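Local coordinates for protein cytochrome c XoxG (Methylobacterium extorquens, PDB 6ONQ) that carries a covalently attached heme c and probably transfers electrons in lanthanide-dependent methanol oxidation, at residues Gly67-His72 with Asp158-Leu163; Asp59-Asp64 with Asp181-Ala186; Glu123-Leu128 with Asn151-Ala156; Gly100-Gly105 with Trp171-Pro176. All coordinates share one frame; numbering follows the deposited sequence.

Contact 1: Gly67-His72 with Asp158-Leu163; sequences GHPTFH and DLYVYL
The Tyr160 ring receives the carbonyl of Pro69 at its edge, in the ring plane, with Pro69 O 3.4 Å from Tyr160 CE2. With CG anti to the backbone N (chi1 -179°), the tyrosine leaves its helix toward the strand; it also meets Tyr121 edge-to-face. The Phe71 ring has Thr70 OG1 on one face, 4.0 Å above the plane and offset toward the rim, while Val161 O approaches the ring obliquely. Thr70 OG1 itself is engaged by a hydrogen bond to Ala52 O. Strand 69-74, part of an antiparallel sheet that precedes the first helix of the cytochrome c core, here lies against helix 156-167, the last helix of that core. Val161 fills the middle of this buried interface with its two methyls. Its CG2 lies 3.8 Å from Pro69 CB, and CG1 sits 3.7 Å from Phe71 CA and as close to the carbonyl oxygen of Thr70. No hydrogen bond joins the two segments, but Arg164, one residue beyond the helical segment, donates from NH1 to Pro69 O. Thr84 of helix 82-94 touches both Phe71 and Val161.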
# COMPACT_ATOMS: atom_id res chain seq x y z
N GLY A 67 -11.59 -9.81 -2.44
CA GLY A 67 -10.52 -10.41 -3.20
C GLY A 67 -9.33 -9.52 -3.49
O GLY A 67 -8.45 -9.93 -4.25
N HIS A 68 -9.28 -8.32 -2.89
CA HIS A 68 -8.23 -7.36 -3.21
C HIS A 68 -7.16 -7.33 -2.11
O HIS A 68 -7.44 -7.63 -0.95
CB HIS A 68 -8.84 -5.97 -3.39
CG HIS A 68 -9.79 -5.89 -4.54
ND1 HIS A 68 -11.08 -5.40 -4.42
CD2 HIS A 68 -9.65 -6.25 -5.84
CE1 HIS A 68 -11.68 -5.46 -5.59
NE2 HIS A 68 -10.84 -5.97 -6.47
N PRO A 69 -5.93 -6.97 -2.47
CA PRO A 69 -4.84 -7.00 -1.49
C PRO A 69 -5.10 -6.06 -0.33
O PRO A 69 -5.77 -5.03 -0.47
CB PRO A 69 -3.62 -6.56 -2.29
CG PRO A 69 -3.97 -6.82 -3.70
CD PRO A 69 -5.45 -6.62 -3.81
N THR A 70 -4.56 -6.42 0.84
CA THR A 70 -4.70 -5.60 2.03
C THR A 70 -3.50 -5.81 2.93
O THR A 70 -2.64 -6.67 2.66
CB THR A 70 -6.01 -5.90 2.78
OG1 THR A 70 -6.32 -4.80 3.64
CG2 THR A 70 -5.89 -7.14 3.64
N PHE A 71 -3.44 -5.02 3.99
CA PHE A 71 -2.33 -5.03 4.93
C PHE A 71 -2.64 -5.93 6.13
O PHE A 71 -3.68 -6.59 6.20
CB PHE A 71 -2.04 -3.62 5.39
CG PHE A 71 -3.25 -2.88 5.86
CD1 PHE A 71 -3.75 -3.09 7.13
CD2 PHE A 71 -3.89 -1.99 5.03
CE1 PHE A 71 -4.86 -2.40 7.56
CE2 PHE A 71 -5.00 -1.30 5.46
CZ PHE A 71 -5.49 -1.51 6.73
N HIS A 72 -1.71 -5.94 7.08
CA HIS A 72 -1.87 -6.71 8.32
C HIS A 72 -0.85 -6.18 9.32
O HIS A 72 0.32 -6.56 9.27
CB HIS A 72 -1.69 -8.20 8.08
CG HIS A 72 -1.91 -9.03 9.30
ND1 HIS A 72 -1.12 -10.12 9.62
CD2 HIS A 72 -2.83 -8.93 10.29
CE1 HIS A 72 -1.55 -10.65 10.75
NE2 HIS A 72 -2.58 -9.95 11.18
N ASP A 158 2.32 -4.04 -3.75
CA ASP A 158 3.02 -3.48 -2.61
C ASP A 158 2.65 -2.01 -2.41
O ASP A 158 2.34 -1.58 -1.29
CB ASP A 158 4.52 -3.64 -2.80
CG ASP A 158 4.92 -5.08 -3.14
OD1 ASP A 158 4.22 -5.72 -3.96
OD2 ASP A 158 5.94 -5.55 -2.60
N LEU A 159 2.65 -1.24 -3.49
CA LEU A 159 2.30 0.17 -3.37
C LEU A 159 0.86 0.34 -2.91
O LEU A 159 0.57 1.20 -2.07
CB LEU A 159 2.54 0.88 -4.70
CG LEU A 159 4.03 0.90 -5.06
CD1 LEU A 159 4.24 1.05 -6.56
CD2 LEU A 159 4.72 2.02 -4.29
N TYR A 160 -0.06 -0.49 -3.44
CA TYR A 160 -1.47 -0.41 -3.04
C TYR A 160 -1.64 -0.70 -1.56
O TYR A 160 -2.30 0.05 -0.84
CB TYR A 160 -2.30 -1.39 -3.88
CG TYR A 160 -3.77 -1.34 -3.54
CD1 TYR A 160 -4.55 -0.24 -3.87
CD2 TYR A 160 -4.38 -2.39 -2.86
CE1 TYR A 160 -5.89 -0.18 -3.55
CE2 TYR A 160 -5.74 -2.34 -2.53
CZ TYR A 160 -6.48 -1.23 -2.88
OH TYR A 160 -7.82 -1.16 -2.58
N VAL A 161 -1.04 -1.80 -1.09
CA VAL A 161 -1.19 -2.20 0.31
C VAL A 161 -0.70 -1.10 1.25
O VAL A 161 -1.42 -0.68 2.16
CB VAL A 161 -0.44 -3.52 0.55
CG1 VAL A 161 -0.34 -3.81 2.01
CG2 VAL A 161 -1.16 -4.65 -0.17
N TYR A 162 0.52 -0.63 1.04
CA TYR A 162 1.07 0.43 1.89
C TYR A 162 0.19 1.68 1.86
O TYR A 162 -0.15 2.25 2.91
CB TYR A 162 2.49 0.75 1.43
CG TYR A 162 2.99 2.05 1.98
CD1 TYR A 162 3.19 2.20 3.34
CD2 TYR A 162 3.23 3.14 1.16
CE1 TYR A 162 3.61 3.39 3.85
CE2 TYR A 162 3.66 4.33 1.68
CZ TYR A 162 3.85 4.44 3.03
OH TYR A 162 4.29 5.62 3.59
N LEU A 163 -0.17 2.15 0.67
CA LEU A 163 -0.98 3.36 0.61
C LEU A 163 -2.40 3.12 1.12
O LEU A 163 -3.07 4.06 1.56
CB LEU A 163 -1.01 3.89 -0.82
CG LEU A 163 0.22 4.56 -1.41
CD1 LEU A 163 0.03 4.72 -2.92
CD2 LEU A 163 0.48 5.90 -0.73

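Contact 2: Asp59-Asp64 with Asp181-Ala186; sequences DGKYFD and DKPESA
Gly60 and Pro183 bring the two backbones together, their CA atoms 5.5 Å apart, with Gly60 at a positive phi of 69°. The contact sets the tight turn of a beta hairpin, made by strands 56-58 and 61-63, against the start of helix 184-193, where Pro183 occupies the N-cap position. Because glycine has no side chain, the Pro183 ring can lie over the turn itself, with CG 4.2 Å from Gly60 CA and CB 3.4 Å from the carbonyl oxygen of Asp59. The side chains of Lys61 and Pro183 cross obliquely. The lysine chain is bent at chi2 and chi4, and the ammonium group ends beside Pro183 CG and the first helical turn, NZ standing 3.8 Å from Ala186 CB. A weak hydrogen bond runs back from Lys61 NZ to Asp59 O at 3.4 Å. The exposed Asp59 carboxylate reaches toward the helix start, where its negative charge would probably be favoured by the helix dipole. Around the contact, Trp82 of helix 82-94 packs on Pro183, and Tyr62 OH is hydrogen-bonded to Glu180 OE1. On the outer side Ser185 OG, placed beside its own backbone N (chi1 -37°), donates to Asp59 OD1; the modelled separation of 2.4 Å is too short to be taken literally.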
# COMPACT_ATOMS: atom_id res chain seq x y z
N ASP A 59 -0.06 -17.31 1.99
CA ASP A 59 1.39 -17.24 2.12
C ASP A 59 1.91 -15.81 2.23
O ASP A 59 2.43 -15.25 1.25
CB ASP A 59 2.05 -17.94 0.93
CG ASP A 59 3.37 -18.59 1.29
OD1 ASP A 59 4.33 -18.48 0.49
OD2 ASP A 59 3.44 -19.23 2.37
N GLY A 60 1.79 -15.20 3.40
CA GLY A 60 2.25 -13.84 3.61
C GLY A 60 1.46 -12.76 2.90
O GLY A 60 1.67 -11.57 3.20
N LYS A 61 0.58 -13.12 1.97
CA LYS A 61 -0.27 -12.17 1.25
C LYS A 61 -1.66 -12.17 1.88
O LYS A 61 -2.28 -13.24 2.03
CB LYS A 61 -0.39 -12.55 -0.23
CG LYS A 61 0.74 -12.09 -1.11
CD LYS A 61 1.19 -13.24 -2.03
CE LYS A 61 2.66 -13.11 -2.43
NZ LYS A 61 3.59 -13.37 -1.30
N TYR A 62 -2.16 -11.00 2.22
CA TYR A 62 -3.49 -10.86 2.77
C TYR A 62 -4.45 -10.28 1.74
O TYR A 62 -4.06 -9.50 0.87
CB TYR A 62 -3.46 -10.00 4.03
CG TYR A 62 -2.54 -10.54 5.08
CD1 TYR A 62 -1.18 -10.25 5.05
CD2 TYR A 62 -3.01 -11.36 6.09
CE1 TYR A 62 -0.32 -10.75 6.01
CE2 TYR A 62 -2.16 -11.87 7.05
CZ TYR A 62 -0.81 -11.56 7.00
OH TYR A 62 0.06 -12.05 7.95
N PHE A 63 -5.72 -10.68 1.85
CA PHE A 63 -6.78 -10.22 0.96
C PHE A 63 -8.01 -9.84 1.78
O PHE A 63 -8.21 -10.33 2.89
CB PHE A 63 -7.15 -11.30 -0.06
CG PHE A 63 -5.99 -11.74 -0.91
CD1 PHE A 63 -5.19 -12.79 -0.52
CD2 PHE A 63 -5.72 -11.09 -2.11
CE1 PHE A 63 -4.12 -13.19 -1.31
CE2 PHE A 63 -4.66 -11.50 -2.91
CZ PHE A 63 -3.86 -12.55 -2.50
N ASP A 64 -8.82 -8.95 1.22
CA ASP A 64 -10.07 -8.55 1.86
C ASP A 64 -11.22 -9.39 1.32
O ASP A 64 -11.04 -10.24 0.45
CB ASP A 64 -10.32 -7.05 1.68
CG ASP A 64 -10.46 -6.63 0.21
OD1 ASP A 64 -10.71 -7.48 -0.66
OD2 ASP A 64 -10.32 -5.41 -0.07
N ASP A 181 8.28 -11.98 7.81
CA ASP A 181 9.26 -12.50 6.87
C ASP A 181 8.75 -12.40 5.44
O ASP A 181 7.55 -12.49 5.18
CB ASP A 181 9.61 -13.94 7.22
CG ASP A 181 10.55 -14.04 8.40
OD1 ASP A 181 11.32 -15.02 8.47
OD2 ASP A 181 10.52 -13.14 9.26
N LYS A 182 9.68 -12.20 4.51
CA LYS A 182 9.33 -12.19 3.10
C LYS A 182 8.92 -13.59 2.66
O LYS A 182 9.71 -14.53 2.79
CB LYS A 182 10.50 -11.69 2.25
CG LYS A 182 10.16 -11.53 0.77
CD LYS A 182 11.35 -11.02 -0.05
CE LYS A 182 10.92 -10.62 -1.47
NZ LYS A 182 12.05 -10.09 -2.32
N PRO A 183 7.71 -13.77 2.15
CA PRO A 183 7.27 -15.11 1.75
C PRO A 183 7.99 -15.60 0.50
O PRO A 183 8.55 -14.83 -0.28
CB PRO A 183 5.78 -14.92 1.47
CG PRO A 183 5.63 -13.47 1.18
CD PRO A 183 6.64 -12.77 2.02
N GLU A 184 7.97 -16.93 0.34
CA GLU A 184 8.60 -17.55 -0.82
C GLU A 184 7.82 -17.28 -2.10
O GLU A 184 8.41 -17.20 -3.18
CB GLU A 184 8.73 -19.06 -0.60
CG GLU A 184 9.95 -19.47 0.20
CD GLU A 184 11.25 -19.29 -0.57
OE1 GLU A 184 11.31 -19.72 -1.74
OE2 GLU A 184 12.21 -18.72 -0.01
N SER A 185 6.49 -17.15 -1.99
CA SER A 185 5.67 -16.79 -3.14
C SER A 185 6.17 -15.53 -3.81
O SER A 185 6.30 -15.46 -5.04
CB SER A 185 4.21 -16.60 -2.70
OG SER A 185 3.86 -17.53 -1.69
N ALA A 186 6.46 -14.50 -3.01
CA ALA A 186 6.87 -13.22 -3.56
C ALA A 186 8.18 -13.32 -4.33
O ALA A 186 8.34 -12.68 -5.37
CB ALA A 186 6.99 -12.18 -2.44

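Contact 3: Glu123-Leu128 with Asn151-Ala156; sequences EFYGIL and NVMCYA. With HEC (heme c), chain B.
Tyr125 and Leu128 of helix 121-130, which lines the cytochrome c heme pocket, pack on Met153 and Ala156, at the type I beta turn that links helix 150-153 to helix 156-167 behind it. The closest approach is at the outer, partly exposed edge. There the bent Met153 chain runs aslant to Tyr125 and carries its methyl CE to 3.5 Å from Tyr125 CZ, while the same ring meets Ala156 CB at 3.6 Å from CE2. Ala156 points toward helix 121-130, and its methyl also touches Leu128 CD2 at 4.0 Å. Leu128 and Met153 slide past each other in opposite directions, CG to SD 4.1 Å. Toward the heme the fit between the segments is looser although the residues are buried, with Leu128 CD1 and Val152 CG1 4.3 Å apart. Leu128 CG is anti to the backbone N (chi1 -176°); of its branches, CD2 faces Ala156 and CD1 lies 3.9 Å from the heme methyl CMB. The side chain is also near that of Met143, an axial ligand of the iron. No hydrogen bond crosses the contact. Within the turn, Cys154 forms a disulfide with Cys193, tying this corner to the C-terminal helix. Phe124 reaches both neighbours: its CE2 lies 3.8 Å from Ala156 O, and on the other side of the ring CD1 meets the heme methyl CMA at 3.7 Å.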
# COMPACT_ATOMS: atom_id res chain seq x y z
N GLU A 123 -8.97 0.79 -10.08
CA GLU A 123 -8.80 2.18 -10.49
C GLU A 123 -7.36 2.62 -10.25
O GLU A 123 -6.76 3.31 -11.08
CB GLU A 123 -9.76 3.09 -9.72
CG GLU A 123 -11.07 3.39 -10.43
CD GLU A 123 -12.07 4.16 -9.56
OE1 GLU A 123 -12.07 3.99 -8.31
OE2 GLU A 123 -12.87 4.93 -10.14
N PHE A 124 -6.80 2.23 -9.11
CA PHE A 124 -5.41 2.53 -8.81
C PHE A 124 -4.48 1.87 -9.81
O PHE A 124 -3.57 2.51 -10.34
CB PHE A 124 -5.10 2.09 -7.38
CG PHE A 124 -3.65 2.12 -7.04
CD1 PHE A 124 -3.08 3.26 -6.51
CD2 PHE A 124 -2.86 1.00 -7.22
CE1 PHE A 124 -1.75 3.29 -6.19
CE2 PHE A 124 -1.53 1.03 -6.91
CZ PHE A 124 -0.97 2.16 -6.38
N TYR A 125 -4.70 0.59 -10.09
CA TYR A 125 -3.81 -0.12 -11.01
C TYR A 125 -3.85 0.49 -12.40
O TYR A 125 -2.81 0.60 -13.06
CB TYR A 125 -4.18 -1.61 -11.05
CG TYR A 125 -3.11 -2.48 -11.66
CD1 TYR A 125 -2.97 -2.58 -13.03
CD2 TYR A 125 -2.22 -3.19 -10.86
CE1 TYR A 125 -1.99 -3.36 -13.60
CE2 TYR A 125 -1.23 -3.98 -11.41
CZ TYR A 125 -1.11 -4.06 -12.78
OH TYR A 125 -0.13 -4.84 -13.36
N GLY A 126 -5.02 0.93 -12.85
CA GLY A 126 -5.12 1.51 -14.18
C GLY A 126 -4.47 2.88 -14.29
O GLY A 126 -3.87 3.20 -15.33
N ILE A 127 -4.60 3.71 -13.25
CA ILE A 127 -3.90 4.99 -13.24
C ILE A 127 -2.39 4.76 -13.23
O ILE A 127 -1.64 5.45 -13.94
CB ILE A 127 -4.34 5.82 -12.02
CG1 ILE A 127 -5.72 6.42 -12.26
CG2 ILE A 127 -3.32 6.91 -11.70
CD1 ILE A 127 -6.39 6.87 -10.98
N LEU A 128 -1.93 3.80 -12.44
CA LEU A 128 -0.50 3.53 -12.37
C LEU A 128 0.04 3.00 -13.69
O LEU A 128 1.12 3.40 -14.13
CB LEU A 128 -0.25 2.54 -11.24
CG LEU A 128 1.20 2.21 -10.93
CD1 LEU A 128 1.90 3.46 -10.52
CD2 LEU A 128 1.26 1.17 -9.83
N ASN A 151 10.17 -2.37 -12.78
CA ASN A 151 10.61 -2.07 -11.42
C ASN A 151 9.54 -1.36 -10.61
O ASN A 151 9.68 -1.23 -9.39
CB ASN A 151 11.88 -1.23 -11.46
CG ASN A 151 13.12 -2.06 -11.57
OD1 ASN A 151 13.49 -2.75 -10.61
ND2 ASN A 151 13.78 -2.03 -12.73
N VAL A 152 8.48 -0.88 -11.25
CA VAL A 152 7.32 -0.35 -10.57
C VAL A 152 6.14 -1.31 -10.66
O VAL A 152 5.55 -1.67 -9.64
CB VAL A 152 6.95 1.05 -11.11
CG1 VAL A 152 5.71 1.56 -10.43
CG2 VAL A 152 8.09 1.98 -10.85
N MET A 153 5.80 -1.76 -11.87
CA MET A 153 4.59 -2.55 -12.03
C MET A 153 4.65 -3.85 -11.25
O MET A 153 3.61 -4.32 -10.76
CB MET A 153 4.33 -2.85 -13.50
CG MET A 153 3.97 -1.63 -14.32
SD MET A 153 2.71 -0.59 -13.56
CE MET A 153 1.26 -1.63 -13.69
N CYS A 154 5.83 -4.45 -11.09
CA CYS A 154 5.90 -5.70 -10.35
C CYS A 154 5.70 -5.52 -8.87
O CYS A 154 5.59 -6.51 -8.15
CB CYS A 154 7.24 -6.40 -10.60
SG CYS A 154 7.56 -6.79 -12.33
N TYR A 155 5.67 -4.28 -8.40
CA TYR A 155 5.40 -3.99 -7.00
C TYR A 155 4.13 -3.16 -6.84
O TYR A 155 3.98 -2.44 -5.86
CB TYR A 155 6.61 -3.28 -6.38
CG TYR A 155 7.87 -4.09 -6.60
CD1 TYR A 155 8.16 -5.19 -5.80
CD2 TYR A 155 8.74 -3.78 -7.63
CE1 TYR A 155 9.29 -5.93 -6.00
CE2 TYR A 155 9.89 -4.52 -7.84
CZ TYR A 155 10.16 -5.60 -7.03
OH TYR A 155 11.30 -6.34 -7.23
N ALA A 156 3.21 -3.28 -7.81
CA ALA A 156 1.96 -2.54 -7.77
C ALA A 156 1.12 -2.90 -6.55
O ALA A 156 0.54 -2.03 -5.90
CB ALA A 156 1.16 -2.80 -9.04
FE HEC B . 1.30 9.89 -9.44
CHA HEC B . -1.86 11.23 -9.69
CHB HEC B . 0.02 7.24 -7.83
CHC HEC B . 4.42 8.45 -9.28
CHD HEC B . 2.67 12.82 -10.53
NA HEC B . -0.56 9.37 -8.84
C1A HEC B . -1.76 9.99 -9.11
C2A HEC B . -2.84 9.11 -8.69
C3A HEC B . -2.30 8.01 -8.19
C4A HEC B . -0.87 8.16 -8.27
CMA HEC B . -2.99 6.77 -7.59
CAA HEC B . -4.34 9.40 -8.80
CBA HEC B . -4.64 10.49 -7.78
CGA HEC B . -6.11 10.70 -7.61
O1A HEC B . -6.83 10.84 -8.63
O2A HEC B . -6.55 10.76 -6.44
NB HEC B . 2.10 8.19 -8.71
C1B HEC B . 1.35 7.23 -8.07
C2B HEC B . 2.21 6.15 -7.66
C3B HEC B . 3.44 6.43 -8.05
C4B HEC B . 3.40 7.74 -8.71
CMB HEC B . 1.78 4.87 -6.93
CAB HEC B . 4.59 5.44 -7.76
CBB HEC B . 5.69 5.39 -8.48
NC HEC B . 3.21 10.55 -9.81
C1C HEC B . 4.34 9.75 -9.75
C2C HEC B . 5.44 10.53 -10.27
C3C HEC B . 4.99 11.75 -10.61
C4C HEC B . 3.56 11.78 -10.33
CMC HEC B . 6.91 10.07 -10.39
CAC HEC B . 5.90 12.85 -11.21
CBC HEC B . 5.73 14.13 -10.87
ND HEC B . 0.55 11.68 -9.98
C1D HEC B . 1.29 12.75 -10.44
C2D HEC B . 0.35 13.80 -10.82
C3D HEC B . -0.89 13.35 -10.60
C4D HEC B . -0.79 12.01 -10.05
CMD HEC B . 0.69 15.19 -11.39
CAD HEC B . -2.20 14.13 -10.84
CBD HEC B . -2.79 13.83 -12.22
CGD HEC B . -4.07 14.61 -12.37
O1D HEC B . -4.26 15.61 -11.64
O2D HEC B . -4.91 14.25 -13.23

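Contact 4: Gly100-Gly105 with Trp171-Pro176; sequences GPDGMG and WGRARP
Arg173 lies across Asp102 and Met104, meeting both side chains at about a right angle. Its CB rests 3.6 Å from Asp102 CG, and CG continues over the aspartate at 4.1 Å from Asp102 CB. CD then passes to the methionine, 4.1 Å from Met104 SD. A bend at chi3 (21°) brings NE near both partners, and a long salt bridge of 3.9 Å leads from it to Asp102 OD2. The carboxylate and guanidinium planes are turned 44° apart, so the charged groups do not pair flat, and the attraction is probably modest at this length. At the tip, Met104 CG lies over one guanidinium face, 3.6 Å above the plane and offset toward the rim, while NH1 is 3.8 Å from Met104 CE. Within the loop bearing Arg173, Trp171 NE1 donates to Ala174 O at 3.0 Å with an N-H...O angle of 157°. Both segments are loops, the first following the heme-binding helix 96-99. Arg166 of helix 156-167 bonds to both, through Asp102 O and Trp171 O, while Tyr88 of helix 82-94 touches Asp102 and Pro176, and Val80 of strand 79-80 packs on Trp171.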
# COMPACT_ATOMS: atom_id res chain seq x y z
N GLY A 100 5.28 13.39 -2.32
CA GLY A 100 5.66 13.77 -0.99
C GLY A 100 5.82 12.59 -0.06
O GLY A 100 5.46 11.46 -0.39
N PRO A 101 6.35 12.84 1.13
CA PRO A 101 6.64 11.74 2.05
C PRO A 101 5.36 11.15 2.61
O PRO A 101 4.39 11.86 2.90
CB PRO A 101 7.47 12.40 3.15
CG PRO A 101 7.61 13.87 2.75
CD PRO A 101 6.54 14.15 1.76
N ASP A 102 5.35 9.82 2.76
CA ASP A 102 4.26 9.10 3.40
C ASP A 102 2.92 9.35 2.71
O ASP A 102 1.86 9.21 3.34
CB ASP A 102 4.15 9.48 4.88
CG ASP A 102 5.40 9.11 5.66
OD1 ASP A 102 5.49 7.93 6.08
OD2 ASP A 102 6.27 9.99 5.84
N GLY A 103 2.93 9.72 1.44
CA GLY A 103 1.71 10.05 0.73
C GLY A 103 1.05 11.35 1.16
O GLY A 103 -0.17 11.47 1.04
N MET A 104 1.83 12.32 1.64
CA MET A 104 1.27 13.53 2.21
C MET A 104 0.95 14.59 1.17
O MET A 104 0.24 15.55 1.49
CB MET A 104 2.23 14.12 3.25
CG MET A 104 2.18 13.39 4.57
SD MET A 104 0.48 13.19 5.15
CE MET A 104 0.19 14.77 5.96
N GLY A 105 1.45 14.46 -0.05
CA GLY A 105 1.15 15.44 -1.08
C GLY A 105 2.28 16.44 -1.27
O GLY A 105 3.18 16.59 -0.44
N TRP A 171 -1.40 2.93 9.51
CA TRP A 171 0.02 3.18 9.61
C TRP A 171 0.24 4.67 9.57
O TRP A 171 -0.44 5.38 8.83
CB TRP A 171 0.81 2.51 8.47
CG TRP A 171 2.29 2.67 8.65
CD1 TRP A 171 3.12 3.49 7.94
CD2 TRP A 171 3.12 2.01 9.62
NE1 TRP A 171 4.41 3.37 8.40
CE2 TRP A 171 4.43 2.47 9.43
CE3 TRP A 171 2.87 1.07 10.62
CZ2 TRP A 171 5.49 2.03 10.21
CZ3 TRP A 171 3.93 0.63 11.40
CH2 TRP A 171 5.22 1.11 11.18
N GLY A 172 1.17 5.15 10.38
CA GLY A 172 1.47 6.56 10.47
C GLY A 172 2.50 7.01 9.46
O GLY A 172 2.65 6.43 8.38
N ARG A 173 3.23 8.06 9.81
CA ARG A 173 4.25 8.61 8.93
C ARG A 173 5.65 8.21 9.37
O ARG A 173 6.57 9.03 9.43
CB ARG A 173 4.12 10.12 8.83
CG ARG A 173 2.72 10.60 8.60
CD ARG A 173 2.74 12.09 8.37
NE ARG A 173 4.07 12.50 7.94
CZ ARG A 173 4.42 13.75 7.68
NH1 ARG A 173 3.53 14.73 7.82
NH2 ARG A 173 5.66 14.02 7.30
N ALA A 174 5.82 6.93 9.68
CA ALA A 174 7.10 6.39 10.09
C ALA A 174 7.62 5.42 9.04
O ALA A 174 6.90 5.02 8.11
CB ALA A 174 6.97 5.69 11.45
N ARG A 175 8.88 5.05 9.17
CA ARG A 175 9.30 3.93 8.34
C ARG A 175 9.02 2.62 9.07
O ARG A 175 9.22 2.53 10.29
CB ARG A 175 10.79 4.04 8.01
CG ARG A 175 11.42 2.79 7.43
CD ARG A 175 12.93 2.94 7.36
NE ARG A 175 13.36 3.68 6.17
CZ ARG A 175 13.63 3.11 5.00
NH1 ARG A 175 13.51 1.80 4.84
NH2 ARG A 175 14.02 3.87 3.98
N PRO A 176 8.51 1.60 8.38
CA PRO A 176 8.23 0.32 9.07
C PRO A 176 9.52 -0.31 9.59
O PRO A 176 10.51 -0.42 8.86
CB PRO A 176 7.57 -0.53 7.98
CG PRO A 176 7.03 0.45 7.00
CD PRO A 176 8.01 1.59 7.00

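How the contacts relate
Contact 1 lies near the centre of the chain and touches the other three. It shares a sheet with contact 2, where Thr70 N lies 3.1 Å from Tyr62 O and His72 ND1 2.8 Å from Tyr62 OH, both probable hydrogen bonds. Toward contact 3, Phe124 packs on Leu159, Tyr160 and Leu163 of the central helix; toward contact 4, Tyr162 meets Asp102 and Trp171. Only contact 3 touches the heme directly. Measured from side chain to bound heme, Tyr160 is about 8 Å away and Asp102 about 13 Å, whereas contact 2 lies away from the heme site, its centre about 22 Å from that of contact 4, across the middle of the chain.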